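PDB 1Y55: avidin-related protein 4/5 from Gallus gallus, which binds biotin with high affinity as a thermostable avidin-family homotetramer. Local coordinates for the interface of chains A and B. Numbering follows the deposited sequence. Chains: chain A/B, Avidin-related protein 4/5.

The interface of chains A and B. Residues chain A 98-102; chain B 59, 61, 80, 82.
B:Gln80 reaches out from strand 74-83 and meets A:Arg98, at the end of strand 89-98, and the loop that follows it. Both chains are avidin-family beta-barrels, and this patch belongs to a two-fold interface of the tetramer. The B:Gln80 side chain leaves with CG anti to the backbone N (chi1 -172°) and stays extended to its tip. B:Gln80 CB lies over one face of the A:Arg98 guanidinium, toward its rim, 3.6 Å from A:Arg98 CZ. B:Gln80 CG lies over the rim of one face of the B:Phe82 ring within its own chain. CD carries the amide to the backbone of A:Val101, and its plane stands 89° from the guanidinium plane. As modelled, B:Gln80 NE2 is 2.9 Å from A:Arg98 NH2 and 3.0 Å from the A:Val101 backbone N. B:Gln80 OE1 is 3.0 Å from the A:Val101 carbonyl O. These pairs set donor against donor and acceptor against acceptor, so the modelled amide orientation is doubtful. An amide flipped end for end, with N and O exchanged, would probably make all three hydrogen bonds. A bend at chi2 (68°) helps bring the A:Arg98 guanidinium over B:Gln80 CB. A:Arg98 CG packs against B:Thr61 CB. An alanine in place of A:Arg98 would probably leave B:Gln80 CB without its flat cover and its amide less firmly held against turning. A:Val101 CG2 meets the edge of the B:Phe82 ring, in its plane, 3.7 Å from B:Phe82 CZ. One water joins A:Ser100 OG, the hydroxyl, to the B:Gln59 carbonyl O. Another lies between B:Gln59 NE2 and A:Val101 O. The same B:Gln59 NE2 also gives a weak, bent hydrogen bond to A:Asn102 O at 3.1 Å.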
loop_
_atom_site.group_PDB
_atom_site.type_symbol
_atom_site.label_atom_id
_atom_site.label_comp_id
_atom_site.label_asym_id
_atom_site.label_seq_id
_atom_site.Cartn_x
_atom_site.Cartn_y
_atom_site.Cartn_z
ATOM N N ARG A 98 7.288 8.340 -2.346
ATOM C CA ARG A 98 8.642 7.811 -2.258
ATOM C C ARG A 98 9.600 8.901 -1.791
ATOM O O ARG A 98 9.742 9.941 -2.445
ATOM C CB ARG A 98 9.084 7.315 -3.631
ATOM C CG ARG A 98 10.544 6.866 -3.670
ATOM C CD ARG A 98 10.803 5.622 -2.883
ATOM N NE ARG A 98 12.224 5.424 -2.608
ATOM C CZ ARG A 98 12.787 4.232 -2.414
ATOM N NH1 ARG A 98 12.127 3.108 -2.641
ATOM N NH2 ARG A 98 14.044 4.170 -2.018
ATOM N N SER A 99 10.251 8.650 -0.662
ATOM C CA SER A 99 11.337 9.486 -0.191
ATOM C C SER A 99 12.674 8.987 -0.732
ATOM O O SER A 99 12.869 7.814 -1.035
ATOM C CB SER A 99 11.401 9.447 1.340
ATOM O OG SER A 99 10.232 9.958 1.947
ATOM N N SER A 100 13.619 9.906 -0.799
ATOM C CA SER A 100 14.995 9.579 -1.121
ATOM C C SER A 100 15.721 9.109 0.127
ATOM O O SER A 100 15.719 9.797 1.139
ATOM C CB SER A 100 15.701 10.826 -1.650
ATOM O OG SER A 100 17.067 10.573 -1.864
ATOM N N VAL A 101 16.332 7.940 0.067
ATOM C CA VAL A 101 17.194 7.475 1.143
ATOM C C VAL A 101 18.630 7.345 0.642
ATOM O O VAL A 101 18.903 7.356 -0.555
ATOM C CB VAL A 101 16.677 6.160 1.775
ATOM C CG1 VAL A 101 15.313 6.374 2.431
ATOM C CG2 VAL A 101 16.616 5.033 0.779
ATOM N N ASN A 102 19.551 7.232 1.591
ATOM C CA ASN A 102 20.981 7.361 1.328
ATOM C C ASN A 102 21.552 6.218 0.516
ATOM O O ASN A 102 22.458 6.408 -0.307
ATOM C CB ASN A 102 21.759 7.469 2.653
ATOM C CG ASN A 102 21.533 8.799 3.358
ATOM O OD1 ASN A 102 21.042 9.761 2.761
ATOM N ND2 ASN A 102 21.892 8.859 4.638
ATOM N N GLN B 59 21.150 9.265 -7.060
ATOM C CA GLN B 59 20.275 8.103 -6.899
ATOM C C GLN B 59 18.847 8.633 -6.838
ATOM O O GLN B 59 18.265 8.786 -5.758
ATOM C CB GLN B 59 20.658 7.319 -5.644
ATOM C CG GLN B 59 22.007 6.623 -5.813
ATOM C CD GLN B 59 22.425 5.789 -4.618
ATOM O OE1 GLN B 59 22.823 4.637 -4.771
ATOM N NE2 GLN B 59 22.351 6.370 -3.433
ATOM N N THR B 61 14.842 9.543 -7.020
ATOM C CA THR B 61 13.495 8.987 -6.959
ATOM C C THR B 61 12.784 9.324 -8.286
ATOM O O THR B 61 13.164 10.237 -9.031
ATOM C CB THR B 61 12.758 9.484 -5.782
ATOM O OG1 THR B 61 13.369 9.258 -4.507
ATOM C CG2 THR B 61 12.235 10.783 -5.955
ATOM N N GLN B 80 13.326 4.310 -6.365
ATOM C CA GLN B 80 14.609 4.980 -6.380
ATOM C C GLN B 80 15.605 4.105 -7.135
ATOM O O GLN B 80 15.561 2.876 -7.062
ATOM C CB GLN B 80 15.078 5.274 -4.948
ATOM C CG GLN B 80 16.321 6.156 -4.850
ATOM C CD GLN B 80 16.657 6.673 -3.459
ATOM O OE1 GLN B 80 17.682 7.378 -3.305
ATOM N NE2 GLN B 80 15.874 6.343 -2.473
ATOM N N PHE B 82 19.282 2.970 -7.339
ATOM C CA PHE B 82 20.499 2.846 -6.550
ATOM C C PHE B 82 21.642 2.303 -7.398
ATOM O O PHE B 82 21.434 1.465 -8.266
ATOM C CB PHE B 82 20.275 1.897 -5.372
ATOM C CG PHE B 82 19.299 2.415 -4.346
ATOM C CD1 PHE B 82 19.657 3.421 -3.469
ATOM C CD2 PHE B 82 18.017 1.891 -4.260
ATOM C CE1 PHE B 82 18.743 3.889 -2.520
ATOM C CE2 PHE B 82 17.115 2.349 -3.312
ATOM C CZ PHE B 82 17.467 3.329 -2.440
HETATM O O HOH W 1 17.452 11.022 -4.424
HETATM O O HOH W 2 20.784 8.716 -2.343
#